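Local atomic coordinates of soluble epoxide hydrolase (Bacillus megaterium, PDB entry 4INZ), a protein that adopts the alpha/beta hydrolase fold, a mixed beta-sheet flanked by helices, with a further group of helices inserted after one of the central strands. Residues F47-H52 with V111-G116; H56-F61 with T67-L72. The protein carries 1 engineered substitution. One frame throughout, in Å; residues are numbered along the deposited sequence.

Contact 1. Residues F47-H52 with V111-G116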
loop_
_atom_site.group_PDB
_atom_site.type_symbol
_atom_site.label_atom_id
_atom_site.label_comp_id
_atom_site.label_asym_id
_atom_site.label_seq_id
_atom_site.Cartn_x
_atom_site.Cartn_y
_atom_site.Cartn_z
ATOM N N PHE A 47 3.775 1.542 -4.148
ATOM C CA PHE A 47 4.676 1.993 -5.205
ATOM C C PHE A 47 4.205 1.550 -6.586
ATOM O O PHE A 47 3.848 0.388 -6.770
ATOM C CB PHE A 47 6.070 1.407 -4.959
ATOM C CG PHE A 47 7.048 1.698 -6.062
ATOM C CD1 PHE A 47 7.824 2.848 -6.027
ATOM C CD2 PHE A 47 7.183 0.830 -7.141
ATOM C CE1 PHE A 47 8.719 3.125 -7.039
ATOM C CE2 PHE A 47 8.082 1.106 -8.162
ATOM C CZ PHE A 47 8.849 2.261 -8.108
ATOM N N PRO A 48 4.244 2.455 -7.584
ATOM C CA PRO A 48 4.629 3.865 -7.554
ATOM C C PRO A 48 3.402 4.748 -7.686
ATOM O O PRO A 48 3.416 5.715 -8.452
ATOM C CB PRO A 48 5.449 3.994 -8.831
ATOM C CG PRO A 48 4.681 3.132 -9.799
ATOM C CD PRO A 48 4.091 1.988 -8.975
ATOM N N ASP A 49 2.349 4.418 -6.950
ATOM C CA ASP A 49 1.102 5.164 -7.043
ATOM C C ASP A 49 1.079 6.310 -6.040
ATOM O O ASP A 49 2.122 6.820 -5.648
ATOM C CB ASP A 49 -0.075 4.217 -6.815
ATOM C CG ASP A 49 0.027 2.969 -7.670
ATOM O OD1 ASP A 49 -0.060 3.098 -8.906
ATOM O OD2 ASP A 49 0.218 1.868 -7.111
ATOM N N PHE A 50 -0.122 6.710 -5.646
ATOM C CA PHE A 50 -0.315 7.782 -4.678
ATOM C C PHE A 50 -1.798 7.840 -4.354
ATOM O O PHE A 50 -2.540 6.945 -4.733
ATOM C CB PHE A 50 0.222 9.132 -5.200
ATOM C CG PHE A 50 -0.502 9.678 -6.413
ATOM C CD1 PHE A 50 -0.509 8.988 -7.620
ATOM C CD2 PHE A 50 -1.122 10.921 -6.358
ATOM C CE1 PHE A 50 -1.153 9.509 -8.743
ATOM C CE2 PHE A 50 -1.767 11.460 -7.476
ATOM C CZ PHE A 50 -1.780 10.753 -8.671
ATOM N N SER A 51 -2.233 8.881 -3.651
ATOM C CA SER A 51 -3.612 8.934 -3.173
ATOM C C SER A 51 -4.654 8.706 -4.271
ATOM O O SER A 51 -5.720 8.129 -4.020
ATOM C CB SER A 51 -3.867 10.263 -2.456
ATOM O OG SER A 51 -3.480 11.352 -3.286
ATOM N N HIS A 52 -4.346 9.149 -5.485
ATOM C CA HIS A 52 -5.303 9.087 -6.593
ATOM C C HIS A 52 -5.739 7.653 -6.924
ATOM O O HIS A 52 -6.802 7.447 -7.508
ATOM C CB HIS A 52 -4.693 9.756 -7.832
ATOM C CG HIS A 52 -5.640 9.926 -8.980
ATOM N ND1 HIS A 52 -6.702 10.805 -8.948
ATOM C CD2 HIS A 52 -5.659 9.358 -10.210
ATOM C CE1 HIS A 52 -7.345 10.758 -10.104
ATOM N NE2 HIS A 52 -6.731 9.891 -10.889
ATOM N N VAL A 111 -7.434 0.880 4.926
ATOM C CA VAL A 111 -7.499 0.245 3.603
ATOM C C VAL A 111 -6.138 0.378 2.925
ATOM O O VAL A 111 -5.635 1.487 2.764
ATOM C CB VAL A 111 -8.572 0.922 2.732
ATOM C CG1 VAL A 111 -8.779 0.146 1.420
ATOM C CG2 VAL A 111 -9.868 1.026 3.509
ATOM N N VAL A 112 -5.534 -0.741 2.540
ATOM C CA VAL A 112 -4.102 -0.716 2.224
ATOM C C VAL A 112 -3.728 -1.537 0.998
ATOM O O VAL A 112 -4.418 -2.494 0.655
ATOM C CB VAL A 112 -3.266 -1.203 3.433
ATOM C CG1 VAL A 112 -3.560 -0.342 4.665
ATOM C CG2 VAL A 112 -3.556 -2.668 3.732
ATOM N N HIS A 113 -2.617 -1.167 0.360
ATOM C CA HIS A 113 -2.180 -1.785 -0.893
ATOM C C HIS A 113 -0.655 -1.677 -1.017
ATOM O O HIS A 113 -0.085 -0.626 -0.725
ATOM C CB HIS A 113 -2.864 -1.059 -2.062
ATOM C CG HIS A 113 -2.412 -1.483 -3.423
ATOM N ND1 HIS A 113 -2.500 -2.788 -3.877
ATOM C CD2 HIS A 113 -1.924 -0.758 -4.458
ATOM C CE1 HIS A 113 -2.060 -2.847 -5.122
ATOM N NE2 HIS A 113 -1.700 -1.630 -5.496
ATOM N N ASP A 114 -0.005 -2.770 -1.413
ATOM C CA ASP A 114 1.418 -2.762 -1.782
ATOM C C ASP A 114 2.281 -2.278 -0.601
ATOM O O ASP A 114 2.163 -2.827 0.497
ATOM C CB ASP A 114 1.622 -1.933 -3.066
ATOM C CG ASP A 114 3.008 -2.099 -3.675
ATOM O OD1 ASP A 114 3.225 -3.077 -4.434
ATOM O OD2 ASP A 114 3.875 -1.243 -3.411
ATOM N N TRP A 115 3.125 -1.260 -0.792
ATOM C CA TRP A 115 3.891 -0.727 0.342
ATOM C C TRP A 115 2.957 -0.271 1.461
ATOM O O TRP A 115 3.275 -0.406 2.643
ATOM C CB TRP A 115 4.831 0.426 -0.072
ATOM C CG TRP A 115 6.279 0.022 -0.073
ATOM C CD1 TRP A 115 7.072 -0.198 -1.164
ATOM C CD2 TRP A 115 7.096 -0.241 1.074
ATOM N NE1 TRP A 115 8.335 -0.573 -0.766
ATOM C CE2 TRP A 115 8.374 -0.611 0.603
ATOM C CE3 TRP A 115 6.871 -0.197 2.455
ATOM C CZ2 TRP A 115 9.423 -0.940 1.464
ATOM C CZ3 TRP A 115 7.919 -0.519 3.311
ATOM C CH2 TRP A 115 9.175 -0.888 2.811
ATOM N N GLY A 116 1.806 0.275 1.084
ATOM C CA GLY A 116 0.805 0.680 2.056
ATOM C C GLY A 116 0.330 -0.487 2.904
ATOM O O GLY A 116 -0.009 -0.313 4.073
#

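Contact 2. Residues H56-F61 with T67-L72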
loop_
_atom_site.group_PDB
_atom_site.type_symbol
_atom_site.label_atom_id
_atom_site.label_comp_id
_atom_site.label_asym_id
_atom_site.label_seq_id
_atom_site.Cartn_x
_atom_site.Cartn_y
_atom_site.Cartn_z
ATOM N N HIS A 56 -11.906 5.783 -6.819
ATOM C CA HIS A 56 -13.222 5.155 -6.931
ATOM C C HIS A 56 -13.811 4.789 -5.574
ATOM O O HIS A 56 -15.036 4.773 -5.403
ATOM C CB HIS A 56 -13.164 3.921 -7.827
ATOM C CG HIS A 56 -12.737 4.216 -9.231
ATOM N ND1 HIS A 56 -13.502 4.965 -10.099
ATOM C CD2 HIS A 56 -11.626 3.858 -9.918
ATOM C CE1 HIS A 56 -12.877 5.060 -11.262
ATOM N NE2 HIS A 56 -11.742 4.388 -11.182
ATOM N N GLN A 57 -12.944 4.484 -4.615
ATOM C CA GLN A 57 -13.405 4.201 -3.257
ATOM C C GLN A 57 -13.707 5.493 -2.510
ATOM O O GLN A 57 -14.634 5.548 -1.710
ATOM C CB GLN A 57 -12.382 3.354 -2.485
ATOM C CG GLN A 57 -12.298 1.903 -2.963
ATOM C CD GLN A 57 -11.660 1.795 -4.331
ATOM O OE1 GLN A 57 -10.595 2.374 -4.584
ATOM N NE2 GLN A 57 -12.304 1.053 -5.227
ATOM N N ILE A 58 -12.917 6.529 -2.764
ATOM C CA ILE A 58 -13.215 7.846 -2.201
ATOM C C ILE A 58 -14.621 8.283 -2.635
ATOM O O ILE A 58 -15.430 8.721 -1.812
ATOM C CB ILE A 58 -12.169 8.889 -2.626
ATOM C CG1 ILE A 58 -10.836 8.579 -1.949
ATOM C CG2 ILE A 58 -12.630 10.310 -2.253
ATOM C CD1 ILE A 58 -9.676 9.367 -2.510
ATOM N N ASP A 59 -14.923 8.143 -3.923
ATOM C CA ASP A 59 -16.237 8.553 -4.421
ATOM C C ASP A 59 -17.369 7.710 -3.840
ATOM O O ASP A 59 -18.453 8.223 -3.531
ATOM C CB ASP A 59 -16.278 8.519 -5.951
ATOM C CG ASP A 59 -15.430 9.612 -6.581
ATOM O OD1 ASP A 59 -15.085 10.592 -5.878
ATOM O OD2 ASP A 59 -15.113 9.495 -7.783
ATOM N N GLU A 60 -17.118 6.417 -3.682
ATOM C CA GLU A 60 -18.176 5.504 -3.266
ATOM C C GLU A 60 -18.467 5.581 -1.773
ATOM O O GLU A 60 -19.623 5.531 -1.354
ATOM C CB GLU A 60 -17.833 4.060 -3.655
ATOM C CG GLU A 60 -18.799 3.030 -3.086
ATOM C CD GLU A 60 -20.186 3.066 -3.735
ATOM O OE1 GLU A 60 -20.359 3.719 -4.785
ATOM O OE2 GLU A 60 -21.109 2.428 -3.186
ATOM N N PHE A 61 -17.419 5.698 -0.965
ATOM C CA PHE A 61 -17.585 5.595 0.487
ATOM C C PHE A 61 -17.674 6.926 1.223
ATOM O O PHE A 61 -17.891 6.949 2.435
ATOM C CB PHE A 61 -16.499 4.694 1.081
ATOM C CG PHE A 61 -16.635 3.267 0.649
ATOM C CD1 PHE A 61 -17.473 2.401 1.338
ATOM C CD2 PHE A 61 -15.970 2.803 -0.480
ATOM C CE1 PHE A 61 -17.626 1.089 0.920
ATOM C CE2 PHE A 61 -16.124 1.494 -0.905
ATOM C CZ PHE A 61 -16.951 0.638 -0.203
ATOM N N THR A 67 -13.572 9.727 4.115
ATOM C CA THR A 67 -12.552 9.025 3.344
ATOM C C THR A 67 -11.316 9.898 3.189
ATOM O O THR A 67 -11.388 10.990 2.634
ATOM C CB THR A 67 -13.069 8.635 1.946
ATOM O OG1 THR A 67 -13.536 9.806 1.269
ATOM C CG2 THR A 67 -14.211 7.632 2.061
ATOM N N VAL A 68 -10.185 9.407 3.683
ATOM C CA VAL A 68 -8.913 10.115 3.571
ATOM C C VAL A 68 -7.878 9.224 2.893
ATOM O O VAL A 68 -7.614 8.105 3.353
ATOM C CB VAL A 68 -8.395 10.543 4.970
ATOM C CG1 VAL A 68 -6.976 11.073 4.886
ATOM C CG2 VAL A 68 -9.318 11.595 5.580
ATOM N N ALA A 69 -7.311 9.704 1.789
ATOM C CA ALA A 69 -6.241 8.974 1.112
ATOM C C ALA A 69 -4.933 9.743 1.255
ATOM O O ALA A 69 -4.801 10.866 0.766
ATOM C CB ALA A 69 -6.585 8.748 -0.372
ATOM N N LEU A 70 -3.973 9.131 1.944
ATOM C CA LEU A 70 -2.701 9.771 2.258
ATOM C C LEU A 70 -1.689 9.610 1.124
ATOM O O LEU A 70 -1.619 8.553 0.496
ATOM C CB LEU A 70 -2.131 9.152 3.534
ATOM C CG LEU A 70 -0.869 9.735 4.167
ATOM C CD1 LEU A 70 -1.117 11.170 4.618
ATOM C CD2 LEU A 70 -0.461 8.866 5.352
ATOM N N ASP A 71 -0.910 10.661 0.863
ATOM C CA ASP A 71 0.308 10.511 0.074
ATOM C C ASP A 71 1.438 10.194 1.044
ATOM O O ASP A 71 1.786 11.030 1.885
ATOM C CB ASP A 71 0.643 11.793 -0.699
ATOM C CG ASP A 71 -0.311 12.059 -1.860
ATOM O OD1 ASP A 71 -0.887 11.101 -2.424
ATOM O OD2 ASP A 71 -0.451 13.243 -2.233
ATOM N N LEU A 72 1.992 8.988 0.954
ATOM C CA LEU A 72 3.087 8.593 1.842
ATOM C C LEU A 72 4.285 9.532 1.701
ATOM O O LEU A 72 4.472 10.155 0.658
ATOM C CB LEU A 72 3.513 7.156 1.549
ATOM C CG LEU A 72 2.444 6.084 1.759
ATOM C CD1 LEU A 72 3.003 4.706 1.386
ATOM C CD2 LEU A 72 1.934 6.091 3.201
#

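Contact 1. Residues F47-H52 with V111-G116
The His-113 ring has the Asp-49 carboxylate at its edge, near the ring plane. Tyr-204 takes Asp-49 OD1 in a hydrogen bond, tying this loop to the helices inserted after strand 131-137. At Asp-114 the chain bends sharply, with a positive phi, and the polar part of the contact is here. Asp-114 CG stands opposite its own backbone N (chi1 -168°), and that turns the carboxylate toward the 47-52 loop. OD2 accepts the amide of Phe-47: the distance from Phe-47 N to Asp-114 OD2 is 2.9 Å, with a nearly straight angle of 165° at the hydrogen. The donor arrives from above, 47° out of the carboxylate plane. A second, weak bond comes from within the turn, Trp-115 N to Asp-114 OD2 at 2.7 Å, so two backbone N-H groups grip one oxygen.

Strand, tight turn and helix 115-126 together make the nucleophile elbow of alpha/beta hydrolases, with Asp-114 at the position of the nucleophile. The two amides lie where relatives form the oxyanion hole, and the HGxP-type loop of this family, here with Phe-47 before the cis peptide bond of Pro-48, is consistent with that role.

At Trp-115 the contact becomes apolar. Phe-47 CB meets the indole at its edge, 4.2 Å from Trp-115 CD1, while the phenyl group turns to Tyr-220 and Phe-165. Tyr-220 meets both rings edge-to-face, and a PEG molecule lies near the indole. Past it, Gly-116 N bonds weakly to His-113 O, 2.8 Å away, as the chain enters the helix.

Contact 2. Residues H56-F61 with T67-L72
Helix 55-61 runs back along strand 66-70, the axes of segments 56-61 and 67-70 being 8.6 Å apart at 164°, close to antiparallel. The backbones come nearest at Ile-58 and Thr-67, whose CA atoms are 5.7 Å apart. This is the second half of a beta-alpha-beta unit: strand 40-44 leads to the helix, and strand 66-70 comes back parallel to, and beside, strand 40-44.

Thr-67 and Ala-69 turn alternate strand positions up to the helix. Ile-58 spans both with its two branches: CG2 lies 3.7 Å from Thr-67 OG1, and the extended arm (chi2 168°) carries CD1 to 3.8 Å from Ala-69 CB. The other branch of Thr-67, CG2, tucks against the last turn of the helix, 3.6 Å from Phe-61 C and 3.9 Å from Phe-61 CB. The Phe-61 ring packs against Trp-299 and Met-298 of helix 291-303.

Thr-67 OG1, although beside a methyl, spends its polarity on Lys-35 O of the neighbouring strand, a bond that stays within the sheet. No hydrogen bond joins helix to strand across these segments; they meet by van der Waals contact, largely through methyl groups.

Both contacts are buried, but contact 1 lies about 4 Å from the centre of the chain and contact 2 about 13 Å, measured between centres. They belong to one sheet: contact 1 gathers the loops at the ends of strands 40-44 and 108-112, whereas contact 2 seats a helix on strand 66-70. Their chemistry follows, with directed backbone-to-carboxylate bonding at the strand ends and apolar layer packing farther out. Both segments of contact 2 fall between those of contact 1 in the sequence, and the two contacts touch: Ser-51 OG probably hydrogen-bonds Asp-71 OD1 at 2.7 Å, and Ser-51 CB packs on Ala-69 O.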